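Local atomic coordinates of chitin deacetylase 1 (Bombyx mori, PDB entry 5ZNT), a protein that uses a zinc ion to hydrolyse the N-acetamido groups of N-acetyl-D-glucosamine residues in chitin, yielding chitosan and acetate. Residues N52-L55 with Y56-I59; V88-T91 with H92-G95; N239-T242 with G243-Y247; N251-F254 with D255-Y258; N312-T315 with V316-K320. One frame throughout, in Å; residues are numbered along the deposited sequence.

Contact 1. Residues N52-L55 with Y56-I59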
loop_
_atom_site.group_PDB
_atom_site.type_symbol
_atom_site.label_atom_id
_atom_site.label_comp_id
_atom_site.label_asym_id
_atom_site.label_seq_id
_atom_site.Cartn_x
_atom_site.Cartn_y
_atom_site.Cartn_z
ATOM N N ASN A 52 -1.579 -4.810 -17.094
ATOM C CA ASN A 52 -2.100 -5.509 -15.915
ATOM C C ASN A 52 -3.601 -5.343 -15.662
ATOM O O ASN A 52 -4.111 -5.961 -14.727
ATOM C CB ASN A 52 -1.326 -5.066 -14.653
ATOM C CG ASN A 52 -1.161 -3.545 -14.563
ATOM O OD1 ASN A 52 -2.126 -2.794 -14.668
ATOM N ND2 ASN A 52 0.077 -3.092 -14.365
ATOM N N ILE A 53 -4.334 -4.596 -16.493
ATOM C CA ILE A 53 -5.751 -4.353 -16.222
ATOM C C ILE A 53 -6.530 -5.667 -16.234
ATOM O O ILE A 53 -7.372 -5.914 -15.362
ATOM C CB ILE A 53 -6.316 -3.319 -17.224
ATOM C CG1 ILE A 53 -5.880 -1.885 -16.814
ATOM C CG2 ILE A 53 -7.846 -3.442 -17.313
ATOM C CD1 ILE A 53 -5.930 -0.824 -17.995
ATOM N N GLU A 54 -6.214 -6.558 -17.171
ATOM C CA GLU A 54 -6.909 -7.840 -17.222
ATOM C C GLU A 54 -6.531 -8.738 -16.050
ATOM O O GLU A 54 -7.372 -9.501 -15.559
ATOM C CB GLU A 54 -6.613 -8.547 -18.546
ATOM C CG GLU A 54 -7.312 -7.920 -19.746
ATOM C CD GLU A 54 -8.830 -8.001 -19.647
ATOM O OE1 GLU A 54 -9.367 -9.142 -19.648
ATOM O OE2 GLU A 54 -9.475 -6.923 -19.551
ATOM N N LEU A 55 -5.268 -8.706 -15.617
ATOM C CA LEU A 55 -4.903 -9.451 -14.414
ATOM C C LEU A 55 -5.766 -9.024 -13.227
ATOM O O LEU A 55 -6.269 -9.871 -12.472
ATOM C CB LEU A 55 -3.420 -9.249 -14.093
ATOM C CG LEU A 55 -3.008 -9.800 -12.725
ATOM C CD1 LEU A 55 -2.901 -11.322 -12.761
ATOM C CD2 LEU A 55 -1.721 -9.188 -12.242
ATOM N N TYR A 56 -5.944 -7.718 -13.033
ATOM C CA TYR A 56 -6.711 -7.276 -11.872
ATOM C C TYR A 56 -8.171 -7.710 -11.982
ATOM O O TYR A 56 -8.809 -7.987 -10.958
ATOM C CB TYR A 56 -6.595 -5.764 -11.699
ATOM C CG TYR A 56 -5.173 -5.308 -11.379
ATOM C CD1 TYR A 56 -4.363 -6.035 -10.502
ATOM C CD2 TYR A 56 -4.629 -4.176 -11.986
ATOM C CE1 TYR A 56 -3.053 -5.625 -10.211
ATOM C CE2 TYR A 56 -3.315 -3.772 -11.717
ATOM C CZ TYR A 56 -2.540 -4.502 -10.821
ATOM O OH TYR A 56 -1.253 -4.097 -10.524
ATOM N N LYS A 57 -8.702 -7.823 -13.208
ATOM C CA LYS A 57 -10.072 -8.319 -13.373
ATOM C C LYS A 57 -10.179 -9.786 -12.993
ATOM O O LYS A 57 -11.198 -10.213 -12.430
ATOM C CB LYS A 57 -10.555 -8.114 -14.812
ATOM C CG LYS A 57 -11.007 -6.710 -15.097
ATOM C CD LYS A 57 -11.335 -6.511 -16.581
ATOM C CE LYS A 57 -11.393 -5.013 -16.936
ATOM N NZ LYS A 57 -11.591 -4.781 -18.393
ATOM N N GLU A 58 -9.148 -10.574 -13.303
ATOM C CA GLU A 58 -9.155 -11.985 -12.954
ATOM C C GLU A 58 -9.130 -12.172 -11.441
ATOM O O GLU A 58 -9.836 -13.033 -10.908
ATOM C CB GLU A 58 -7.967 -12.694 -13.600
ATOM C CG GLU A 58 -7.826 -14.146 -13.230
ATOM C CD GLU A 58 -6.782 -14.901 -14.071
ATOM O OE1 GLU A 58 -6.145 -14.288 -14.975
ATOM O OE2 GLU A 58 -6.592 -16.117 -13.815
ATOM N N ILE A 59 -8.316 -11.381 -10.738
ATOM C CA ILE A 59 -8.228 -11.489 -9.283
ATOM C C ILE A 59 -9.501 -10.956 -8.628
ATOM O O ILE A 59 -10.137 -11.637 -7.816
ATOM C CB ILE A 59 -6.993 -10.741 -8.752
ATOM C CG1 ILE A 59 -5.703 -11.325 -9.343
ATOM C CG2 ILE A 59 -6.988 -10.809 -7.221
ATOM C CD1 ILE A 59 -4.448 -10.473 -9.091
HETATM O O HOH W 1 -5.946 -12.336 -16.550
#

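Contact 2. Residues V88-T91 with H92-G95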
loop_
_atom_site.group_PDB
_atom_site.type_symbol
_atom_site.label_atom_id
_atom_site.label_comp_id
_atom_site.label_asym_id
_atom_site.label_seq_id
_atom_site.Cartn_x
_atom_site.Cartn_y
_atom_site.Cartn_z
ATOM N N VAL A 88 -7.271 3.791 -13.433
ATOM C CA VAL A 88 -7.147 4.183 -12.033
ATOM C C VAL A 88 -8.515 4.597 -11.493
ATOM O O VAL A 88 -8.924 4.196 -10.399
ATOM C CB VAL A 88 -6.110 5.325 -11.892
ATOM C CG1 VAL A 88 -6.158 5.936 -10.525
ATOM C CG2 VAL A 88 -4.652 4.825 -12.191
ATOM N N GLN A 89 -9.240 5.400 -12.268
ATOM C CA GLN A 89 -10.561 5.872 -11.859
ATOM C C GLN A 89 -11.529 4.716 -11.665
ATOM O O GLN A 89 -12.311 4.703 -10.707
ATOM C CB GLN A 89 -11.101 6.846 -12.907
ATOM C CG GLN A 89 -12.493 7.409 -12.591
ATOM C CD GLN A 89 -12.944 8.409 -13.657
ATOM O OE1 GLN A 89 -12.564 8.312 -14.825
ATOM N NE2 GLN A 89 -13.757 9.361 -13.255
ATOM N N GLU A 90 -11.479 3.729 -12.555
ATOM C CA GLU A 90 -12.393 2.603 -12.462
ATOM C C GLU A 90 -12.040 1.704 -11.278
ATOM O O GLU A 90 -12.925 1.220 -10.562
ATOM C CB GLU A 90 -12.366 1.825 -13.778
ATOM C CG GLU A 90 -13.219 0.581 -13.782
ATOM C CD GLU A 90 -14.723 0.880 -13.767
ATOM O OE1 GLU A 90 -15.486 -0.106 -13.728
ATOM O OE2 GLU A 90 -15.142 2.075 -13.777
ATOM N N THR A 91 -10.745 1.479 -11.066
ATOM C CA THR A 91 -10.280 0.750 -9.893
ATOM C C THR A 91 -10.779 1.405 -8.608
ATOM O O THR A 91 -11.232 0.717 -7.685
ATOM C CB THR A 91 -8.747 0.696 -9.937
ATOM O OG1 THR A 91 -8.338 -0.044 -11.094
ATOM C CG2 THR A 91 -8.152 0.078 -8.676
ATOM N N HIS A 92 -10.693 2.733 -8.531
ATOM C CA HIS A 92 -11.188 3.475 -7.378
ATOM C C HIS A 92 -12.709 3.360 -7.273
ATOM O O HIS A 92 -13.246 3.126 -6.181
ATOM C CB HIS A 92 -10.752 4.934 -7.510
ATOM C CG HIS A 92 -11.032 5.788 -6.306
ATOM N ND1 HIS A 92 -12.211 6.485 -6.143
ATOM C CD2 HIS A 92 -10.264 6.101 -5.239
ATOM C CE1 HIS A 92 -12.164 7.176 -5.019
ATOM N NE2 HIS A 92 -10.992 6.963 -4.449
ATOM N N ARG A 93 -13.413 3.485 -8.407
ATOM C CA ARG A 93 -14.873 3.355 -8.400
ATOM C C ARG A 93 -15.292 2.002 -7.849
ATOM O O ARG A 93 -16.300 1.898 -7.136
ATOM C CB ARG A 93 -15.441 3.556 -9.817
ATOM C CG ARG A 93 -16.973 3.569 -9.870
ATOM C CD ARG A 93 -17.497 3.674 -11.282
ATOM N NE ARG A 93 -17.359 2.422 -12.019
ATOM C CZ ARG A 93 -18.239 1.424 -11.989
ATOM N NH1 ARG A 93 -19.332 1.520 -11.236
ATOM N NH2 ARG A 93 -18.014 0.324 -12.705
ATOM N N LYS A 94 -14.512 0.950 -8.144
ATOM C CA LYS A 94 -14.801 -0.394 -7.659
ATOM C C LYS A 94 -14.436 -0.590 -6.194
ATOM O O LYS A 94 -14.647 -1.683 -5.669
ATOM C CB LYS A 94 -14.073 -1.443 -8.507
ATOM C CG LYS A 94 -14.683 -1.626 -9.909
ATOM C CD LYS A 94 -16.055 -2.254 -9.808
ATOM C CE LYS A 94 -16.548 -2.709 -11.172
ATOM N NZ LYS A 94 -17.698 -3.662 -11.055
ATOM N N GLY A 95 -13.895 0.421 -5.523
ATOM C CA GLY A 95 -13.670 0.359 -4.092
ATOM C C GLY A 95 -12.260 0.011 -3.663
ATOM O O GLY A 95 -12.021 -0.149 -2.458
HETATM O O HOH W 2 -13.867 6.753 -8.926
#

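Contact 3. Residues N239-T242 with G243-Y247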
loop_
_atom_site.group_PDB
_atom_site.type_symbol
_atom_site.label_atom_id
_atom_site.label_comp_id
_atom_site.label_asym_id
_atom_site.label_seq_id
_atom_site.Cartn_x
_atom_site.Cartn_y
_atom_site.Cartn_z
ATOM N N ASN A 239 13.974 -17.204 -3.388
ATOM C CA ASN A 239 13.929 -18.662 -3.358
ATOM C C ASN A 239 12.558 -19.241 -3.699
ATOM O O ASN A 239 12.423 -20.469 -3.759
ATOM C CB ASN A 239 14.372 -19.182 -1.985
ATOM C CG ASN A 239 13.541 -18.610 -0.845
ATOM O OD1 ASN A 239 13.178 -17.432 -0.859
ATOM N ND2 ASN A 239 13.247 -19.439 0.151
ATOM N N ILE A 240 11.540 -18.411 -3.925
ATOM C CA ILE A 240 10.221 -18.904 -4.315
ATOM C C ILE A 240 10.227 -19.162 -5.819
ATOM O O ILE A 240 10.142 -18.224 -6.614
ATOM C CB ILE A 240 9.110 -17.916 -3.942
ATOM C CG1 ILE A 240 9.078 -17.654 -2.438
ATOM C CG2 ILE A 240 7.753 -18.428 -4.438
ATOM C CD1 ILE A 240 8.024 -16.635 -2.062
ATOM N N LEU A 241 10.290 -20.438 -6.213
ATOM C CA LEU A 241 10.389 -20.795 -7.622
ATOM C C LEU A 241 9.189 -21.543 -8.187
ATOM O O LEU A 241 8.995 -21.514 -9.409
ATOM C CB LEU A 241 11.647 -21.641 -7.867
ATOM C CG LEU A 241 12.925 -20.922 -7.435
ATOM C CD1 LEU A 241 14.017 -21.936 -7.173
ATOM C CD2 LEU A 241 13.357 -19.844 -8.441
ATOM N N THR A 242 8.381 -22.204 -7.358
ATOM C CA THR A 242 7.224 -22.944 -7.842
ATOM C C THR A 242 5.949 -22.453 -7.167
ATOM O O THR A 242 5.981 -21.812 -6.106
ATOM C CB THR A 242 7.361 -24.454 -7.592
ATOM O OG1 THR A 242 7.149 -24.726 -6.203
ATOM C CG2 THR A 242 8.742 -24.960 -8.011
ATOM N N GLY A 243 4.818 -22.780 -7.802
ATOM C CA GLY A 243 3.524 -22.492 -7.205
ATOM C C GLY A 243 3.326 -23.153 -5.857
ATOM O O GLY A 243 2.761 -22.546 -4.942
ATOM N N ASP A 244 3.791 -24.397 -5.706
ATOM C CA ASP A 244 3.660 -25.078 -4.418
ATOM C C ASP A 244 4.437 -24.361 -3.325
ATOM O O ASP A 244 3.950 -24.227 -2.194
ATOM C CB ASP A 244 4.137 -26.526 -4.519
ATOM C CG ASP A 244 3.550 -27.396 -3.422
ATOM O OD1 ASP A 244 2.309 -27.586 -3.441
ATOM O OD2 ASP A 244 4.312 -27.864 -2.531
ATOM N N GLN A 245 5.665 -23.929 -3.633
ATOM C CA GLN A 245 6.448 -23.188 -2.647
ATOM C C GLN A 245 5.735 -21.904 -2.240
ATOM O O GLN A 245 5.693 -21.561 -1.053
ATOM C CB GLN A 245 7.839 -22.864 -3.194
ATOM C CG GLN A 245 8.748 -24.069 -3.386
ATOM C CD GLN A 245 10.022 -23.736 -4.170
ATOM O OE1 GLN A 245 10.125 -22.678 -4.796
ATOM N NE2 GLN A 245 10.993 -24.656 -4.147
ATOM N N PHE A 246 5.185 -21.182 -3.223
ATOM C CA PHE A 246 4.456 -19.945 -2.954
ATOM C C PHE A 246 3.230 -20.211 -2.088
ATOM O O PHE A 246 2.964 -19.472 -1.131
ATOM C CB PHE A 246 4.045 -19.296 -4.279
ATOM C CG PHE A 246 3.455 -17.903 -4.135
ATOM C CD1 PHE A 246 3.840 -17.069 -3.092
ATOM C CD2 PHE A 246 2.528 -17.436 -5.044
ATOM C CE1 PHE A 246 3.305 -15.796 -2.966
ATOM C CE2 PHE A 246 1.978 -16.148 -4.913
ATOM C CZ PHE A 246 2.371 -15.345 -3.871
ATOM N N TYR A 247 2.483 -21.274 -2.403
ATOM C CA TYR A 247 1.322 -21.640 -1.596
ATOM C C TYR A 247 1.725 -21.899 -0.143
ATOM O O TYR A 247 1.146 -21.323 0.786
ATOM C CB TYR A 247 0.615 -22.846 -2.229
ATOM C CG TYR A 247 -0.485 -23.407 -1.349
ATOM C CD1 TYR A 247 -1.740 -22.797 -1.285
ATOM C CD2 TYR A 247 -0.253 -24.526 -0.549
ATOM C CE1 TYR A 247 -2.740 -23.306 -0.453
ATOM C CE2 TYR A 247 -1.242 -25.039 0.286
ATOM C CZ TYR A 247 -2.472 -24.429 0.327
ATOM O OH TYR A 247 -3.418 -24.950 1.167
#

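Contact 4. Residues N251-F254 with D255-Y258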
loop_
_atom_site.group_PDB
_atom_site.type_symbol
_atom_site.label_atom_id
_atom_site.label_comp_id
_atom_site.label_asym_id
_atom_site.label_seq_id
_atom_site.Cartn_x
_atom_site.Cartn_y
_atom_site.Cartn_z
ATOM N N ASN A 251 0.732 -19.799 3.355
ATOM C CA ASN A 251 0.178 -20.411 4.564
ATOM C C ASN A 251 1.059 -20.168 5.775
ATOM O O ASN A 251 0.553 -19.836 6.852
ATOM C CB ASN A 251 -0.008 -21.901 4.366
ATOM C CG ASN A 251 -1.305 -22.220 3.701
ATOM O OD1 ASN A 251 -2.241 -21.410 3.711
ATOM N ND2 ASN A 251 -1.380 -23.393 3.104
ATOM N N HIS A 252 2.381 -20.341 5.621
ATOM C CA HIS A 252 3.286 -20.186 6.762
ATOM C C HIS A 252 3.233 -18.769 7.312
ATOM O O HIS A 252 3.171 -18.567 8.530
ATOM C CB HIS A 252 4.722 -20.551 6.364
ATOM C CG HIS A 252 5.745 -20.201 7.402
ATOM N ND1 HIS A 252 5.650 -20.615 8.716
ATOM C CD2 HIS A 252 6.877 -19.461 7.325
ATOM C CE1 HIS A 252 6.679 -20.143 9.401
ATOM N NE2 HIS A 252 7.434 -19.430 8.581
ATOM N N ASN A 253 3.242 -17.762 6.432
ATOM C CA ASN A 253 3.243 -16.400 6.946
ATOM C C ASN A 253 1.857 -15.968 7.411
ATOM O O ASN A 253 1.740 -15.192 8.368
ATOM C CB ASN A 253 3.833 -15.458 5.894
ATOM C CG ASN A 253 5.347 -15.581 5.817
ATOM O OD1 ASN A 253 6.052 -15.151 6.724
ATOM N ND2 ASN A 253 5.844 -16.185 4.752
ATOM N N PHE A 254 0.801 -16.466 6.779
ATOM C CA PHE A 254 -0.523 -16.275 7.358
ATOM C C PHE A 254 -0.557 -16.793 8.799
ATOM O O PHE A 254 -0.992 -16.087 9.715
ATOM C CB PHE A 254 -1.581 -16.975 6.498
ATOM C CG PHE A 254 -2.971 -16.910 7.089
ATOM C CD1 PHE A 254 -3.816 -15.853 6.791
ATOM C CD2 PHE A 254 -3.424 -17.901 7.960
ATOM C CE1 PHE A 254 -5.082 -15.772 7.350
ATOM C CE2 PHE A 254 -4.699 -17.836 8.515
ATOM C CZ PHE A 254 -5.525 -16.781 8.213
ATOM N N ASP A 255 -0.081 -18.026 9.019
ATOM C CA ASP A 255 -0.134 -18.613 10.359
ATOM C C ASP A 255 0.694 -17.811 11.351
ATOM O O ASP A 255 0.283 -17.636 12.506
ATOM C CB ASP A 255 0.340 -20.069 10.333
ATOM C CG ASP A 255 -0.618 -20.985 9.604
ATOM O OD1 ASP A 255 -1.816 -20.649 9.474
ATOM O OD2 ASP A 255 -0.160 -22.052 9.141
ATOM N N ARG A 256 1.865 -17.313 10.922
ATOM C CA ARG A 256 2.685 -16.480 11.797
ATOM C C ARG A 256 1.877 -15.313 12.352
ATOM O O ARG A 256 1.970 -14.986 13.540
ATOM C CB ARG A 256 3.921 -15.963 11.038
ATOM C CG ARG A 256 5.058 -16.989 10.820
ATOM C CD ARG A 256 6.334 -16.314 10.270
ATOM N NE ARG A 256 6.608 -15.066 10.978
ATOM C CZ ARG A 256 6.472 -13.852 10.448
ATOM N NH1 ARG A 256 6.076 -13.709 9.180
ATOM N NH2 ARG A 256 6.715 -12.781 11.199
ATOM N N HIS A 257 1.061 -14.674 11.510
ATOM C CA HIS A 257 0.255 -13.563 11.997
ATOM C C HIS A 257 -0.975 -14.067 12.752
ATOM O O HIS A 257 -1.265 -13.616 13.869
ATOM C CB HIS A 257 -0.164 -12.670 10.822
ATOM C CG HIS A 257 0.958 -11.856 10.251
ATOM N ND1 HIS A 257 0.941 -10.478 10.239
ATOM C CD2 HIS A 257 2.129 -12.224 9.677
ATOM C CE1 HIS A 257 2.064 -10.029 9.698
ATOM N NE2 HIS A 257 2.797 -11.068 9.337
ATOM N N TYR A 258 -1.709 -15.000 12.140
ATOM C CA TYR A 258 -2.997 -15.425 12.677
ATOM C C TYR A 258 -2.853 -16.098 14.037
ATOM O O TYR A 258 -3.730 -15.942 14.893
ATOM C CB TYR A 258 -3.663 -16.371 11.690
ATOM C CG TYR A 258 -5.057 -16.824 12.044
ATOM C CD1 TYR A 258 -6.149 -15.995 11.836
ATOM C CD2 TYR A 258 -5.284 -18.107 12.544
ATOM C CE1 TYR A 258 -7.434 -16.412 12.129
ATOM C CE2 TYR A 258 -6.571 -18.543 12.856
ATOM C CZ TYR A 258 -7.638 -17.688 12.646
ATOM O OH TYR A 258 -8.918 -18.081 12.926
#

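Contact 5. Residues N312-T315 with V316-K320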
loop_
_atom_site.group_PDB
_atom_site.type_symbol
_atom_site.label_atom_id
_atom_site.label_comp_id
_atom_site.label_asym_id
_atom_site.label_seq_id
_atom_site.Cartn_x
_atom_site.Cartn_y
_atom_site.Cartn_z
ATOM N N ASN A 312 -10.839 2.401 15.658
ATOM C CA ASN A 312 -12.065 1.972 16.325
ATOM C C ASN A 312 -12.104 0.452 16.295
ATOM O O ASN A 312 -12.832 -0.159 15.506
ATOM C CB ASN A 312 -13.298 2.590 15.659
ATOM C CG ASN A 312 -14.593 2.121 16.290
ATOM O OD1 ASN A 312 -14.589 1.559 17.387
ATOM N ND2 ASN A 312 -15.713 2.330 15.591
ATOM N N PRO A 313 -11.311 -0.196 17.138
ATOM C CA PRO A 313 -11.141 -1.648 17.019
ATOM C C PRO A 313 -12.455 -2.409 17.188
ATOM O O PRO A 313 -13.231 -2.165 18.115
ATOM C CB PRO A 313 -10.128 -1.966 18.123
ATOM C CG PRO A 313 -9.352 -0.691 18.276
ATOM C CD PRO A 313 -10.357 0.395 18.093
ATOM N N ARG A 314 -12.712 -3.311 16.244
ATOM C CA ARG A 314 -13.913 -4.130 16.217
ATOM C C ARG A 314 -13.525 -5.595 16.332
ATOM O O ARG A 314 -12.567 -6.044 15.694
ATOM C CB ARG A 314 -14.708 -3.928 14.919
ATOM C CG ARG A 314 -14.847 -2.489 14.469
ATOM C CD ARG A 314 -15.499 -1.642 15.538
ATOM N NE ARG A 314 -16.866 -2.048 15.848
ATOM C CZ ARG A 314 -17.439 -1.832 17.029
ATOM N NH1 ARG A 314 -16.741 -1.234 17.994
ATOM N NH2 ARG A 314 -18.690 -2.228 17.253
ATOM N N THR A 315 -14.282 -6.344 17.130
ATOM C CA THR A 315 -14.084 -7.780 17.196
ATOM C C THR A 315 -14.555 -8.429 15.900
ATOM O O THR A 315 -15.246 -7.813 15.078
ATOM C CB THR A 315 -14.867 -8.389 18.362
ATOM O OG1 THR A 315 -16.266 -8.346 18.045
ATOM C CG2 THR A 315 -14.612 -7.619 19.660
ATOM N N VAL A 316 -14.206 -9.710 15.740
ATOM C CA VAL A 316 -14.667 -10.458 14.574
ATOM C C VAL A 316 -16.174 -10.334 14.429
ATOM O O VAL A 316 -16.692 -10.148 13.320
ATOM C CB VAL A 316 -14.243 -11.933 14.671
ATOM C CG1 VAL A 316 -14.870 -12.749 13.532
ATOM C CG2 VAL A 316 -12.720 -12.066 14.685
ATOM N N THR A 317 -16.908 -10.426 15.548
ATOM C CA THR A 317 -18.365 -10.371 15.452
ATOM C C THR A 317 -18.838 -8.990 15.021
ATOM O O THR A 317 -19.724 -8.868 14.169
ATOM C CB THR A 317 -19.012 -10.765 16.781
ATOM O OG1 THR A 317 -18.456 -12.006 17.242
ATOM C CG2 THR A 317 -20.495 -10.944 16.581
ATOM N N GLU A 318 -18.251 -7.939 15.587
ATOM C CA GLU A 318 -18.634 -6.593 15.196
ATOM C C GLU A 318 -18.181 -6.241 13.780
ATOM O O GLU A 318 -18.785 -5.363 13.150
ATOM C CB GLU A 318 -18.061 -5.596 16.200
ATOM C CG GLU A 318 -18.571 -5.813 17.627
ATOM C CD GLU A 318 -17.712 -5.113 18.648
ATOM O OE1 GLU A 318 -16.511 -4.927 18.359
ATOM O OE2 GLU A 318 -18.228 -4.743 19.726
ATOM N N ALA A 319 -17.138 -6.902 13.268
ATOM C CA ALA A 319 -16.566 -6.492 11.985
ATOM C C ALA A 319 -17.563 -6.614 10.838
ATOM O O ALA A 319 -17.472 -5.855 9.860
ATOM C CB ALA A 319 -15.311 -7.322 11.690
ATOM N N LYS A 320 -18.534 -7.525 10.953
ATOM C CA LYS A 320 -19.494 -7.759 9.877
ATOM C C LYS A 320 -20.289 -6.512 9.526
ATOM O O LYS A 320 -20.719 -6.359 8.378
ATOM C CB LYS A 320 -20.462 -8.877 10.265
ATOM C CG LYS A 320 -19.884 -10.262 10.107
ATOM C CD LYS A 320 -20.863 -11.346 10.570
ATOM C CE LYS A 320 -21.154 -11.220 12.075
ATOM N NZ LYS A 320 -21.957 -12.352 12.625
HETATM O O HOH W 3 -14.743 -3.796 19.915
HETATM O O HOH W 4 -18.678 -2.675 13.844
#

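Contact 1. Residues N52-L55 with Y56-I59
Asn52 meets Tyr56 twice in the opening turn of helix 53-59, once through its backbone and once through its amide. Its carbonyl takes the amide proton of Tyr56 in a bond close to the C=O axis, Tyr56 N to Asn52 O 3.1 Å, and the same oxygen lies over one face of the Tyr56 ring. Although Asn52 holds the N-cap position, its side chain does no capping: with CG set between the backbone N and the carbonyl carbon (chi1 47°), the amide turns back to Ala47 and Asn49, and its OD1 rests 3.3 Å from Tyr56 CE2, the amide and ring planes 40° apart. Ile53, which also touches a bound N-acetylglucosamine, runs side by side with Lys57, its CG2 branch 3.9 Å from Lys57 CE. The extended lysine chain then reaches Glu54, whose own chain is bent at chi2, and Lys57 NZ closes a salt bridge with Glu54 OE2 at 3.2 Å on the exposed side. One turn on, Glu54 O accepts from Glu58 N and, weakly, from a water that also donates to Glu58 OE1. Leu55 turns to the buried side, where its CG packs 4.0 Å from Ile59 CD1, while Ile59 N bonds to Leu55 O at 3.1 Å. The stretch is amphipathic: Glu54, Lys57 and Glu58 are exposed, Leu55, Tyr56 and Ile59 buried. In the beta-alpha-beta unit of strands 38-45 and 75-78, Tyr56 meets the rings of Phe44 and Tyr76, Leu55 and Tyr56 touch Ala271 of helix 271-276, and Leu55 and Ile59 lie against helix 278-294.

Contact 2. Residues V88-T91 with H92-G95
Val88 and His92 begin a run of regular helical bonds that carries 88-91 into 92-95: His92 N reaches Val88 O, Arg93 N reaches Gln89 O at 2.8 Å, and Lys94 N reaches Glu90 O at 2.9 Å. The helix then stops. Gly95, with positive phi, sends its N to His92 O (2.9 Å), one of the two bonds into the last turn that make a Schellman motif; a CB in this conformation would collide with the carbonyl oxygen of Lys94, which calls for glycine. This is the C-terminal end of helix 85-93, the crossover of a beta-alpha-beta unit between strands 75-78 and 97-100, and Val88, Thr91 and His92 pack on Ile98 of the second strand. On the outer side, Glu90 and Arg93 lie alongside each other, pointing the same way. The arginine grips side-on with two nitrogens, one to each oxygen: NE to Glu90 OE2 at 2.9 Å, almost straight at 175°, and NH2 to Glu90 OE1 at 2.8 Å. Both oxygens sit near the guanidinium plane, but the carboxylate is turned 40° against it, so OE1 is met on its syn side and OE2 from above the carboxylate plane. The bend of the arginine at chi3 (75°) brings its NE edge round to the acid, while NH1 bonds to Glu332 O. A leucine in place of Arg93 would probably leave the Glu90 carboxylate without the two-nitrogen grip and Glu332 O without this donor. Glu90 also touches a bound N-acetylglucosamine. On another flank, a water donates to Gln89 O and hydrogen-bonds His92 ND1, whose ring is held at NE2 by Ser141.

Contact 3. Residues N239-T242 with G243-Y247
Gln245 and Thr242 set their side chains at about a right angle, each bonding to the other's backbone N-H. The threonine hydroxyl is the cap: OG1 lies between the backbone N and the carbonyl carbon (chi1 75°), and from there it accepts from Gln245 N at 3.1 Å in a nearly straight bond of 168°. Gln245 reciprocates with an extended chain that passes close to the hydroxyl, CG 3.3 Å from Thr242 OG1, and delivers OE1 to Thr242 N at 3.1 Å. Together these reciprocal bonds form a capping box at the start of helix 243-258, with Thr242 at the N-cap. Gln245 OE1 does more than the box requires, for it also accepts from Leu241 N at 2.7 Å. The two donors approach differently: Leu241 N lies almost in line with the amide C=O, whereas Thr242 N stands well above the amide plane, 54° out of it. Two bonds therefore hold the glutamine oxygen and pin the incoming loop, while its NE2 makes a weak bond to Glu220. Beneath the polar box, Ile240 and Phe246 meet at a slant, with Ile240 CG2 3.8 Å from Phe246 CB, and the Phe246 ring continues into an edge-to-face contact with Trp273.

Contact 4. Residues N251-F254 with D255-Y258
Asn253 OD1 is gripped by two donors, Arg256 NH1 within this turn and the backbone N of Asp217 in a neighbouring loop. The residues form the last two turns of helix 243-258, whose side chains pair here at i to i+3 (Asn253 with Arg256) and i to i+4 (His252 with Arg256, Phe254 with Tyr258) spacing. Arg256 NH1 comes to Asn253 OD1 at 2.8 Å, in the carbonyl plane of the amide, although the amide and guanidinium planes stand 80° apart. Arg256 CG lies over the His252 face, 4.2 Å from the ring centroid, in a CH-pi contact; beyond it the bend at chi3 (44°) turns NH1 toward Asn253. His252 NE2 bonds to Asp217 OD2, while Arg256 NE and NH2 go on to Asn178 and Ser177, which ties this flank of the helix to two loops. On another side, Phe254 and Tyr258 run alongside each other. Their planes are nearly parallel, 20° apart, but slid so that the rings barely overlap, with centroids 5.2 Å apart. Tyr258 CB also touches, sitting over the Phe254 face in a CH-pi contact, 3.6 Å from Phe254 CE2. Phe254 packs on Gln38 and Ile40 of strand 38-45, and Tyr258 OH bonds to Asp297. The backbone beside this pair is tight, Tyr258 N meeting Phe254 O at 2.8 Å, and at the ring edge of Phe254 the carboxylate oxygen Asp255 OD1 lies in plane, 3.5 Å from CD2.

Contact 5. Residues N312-T315 with V316-K320
Thr315 and Glu318 form a capping box at the start of the short, weakly bonded helix about 316-319, and this is the tight part of the contact. Glu318 N donates to Thr315 OG1 at 3.2 Å, nearly straight, and in return Thr315 N donates to Glu318 OE1 at 2.9 Å, meeting that oxygen on its anti side. OG1, lying between the backbone N and the carbonyl carbon (chi1 71°), faces the first turn. Ala319 N closes the turn on Thr315 O at 2.8 Å. The buried methyl of Ala319 rests against Tyr299 of strand 298-300. The stack on Arg314 is looser. Its guanidinium lies flat against the carboxylate, planes only 8° apart, with Glu318 OE1 3.5 Å above its centre. No N-H points at the acid here, so the salt bridge, Arg314 NH2 to Glu318 OE2 at 3.6 Å, rests on charge and stacking alone. A glutamine in place of Glu318 would probably leave the Arg314 guanidinium without the opposite charge against its face. Waters serve this side: one donates to both Pro313 O and Glu318 OE1, and another, at the guanidinium edge, accepts from Arg314 NE at 2.8 Å and donates to Glu318 O.

The chain carries the deacetylase part of a longer protein. From the N terminus, its five contacts follow one another in series; none nests in or crosses another, and each is local, joining residues a turn or so apart. Contact 1 opens the helix after strand 38-45, and contact 2 ends the next helix before strand 97-100, their centres 13 Å apart, both in the polysaccharide deacetylase domain. Contacts 3 and 4 share helix 243-258: the first starts it out of a loop, the second finishes it against strand 38-45, which also precedes contact 1. Contact 5 begins a short helix beside strand 298-300, about 7 Å from contact 4 at nearest atoms. Strands 38-45, 75-78, 97-100 and 298-300 belong to one parallel sheet.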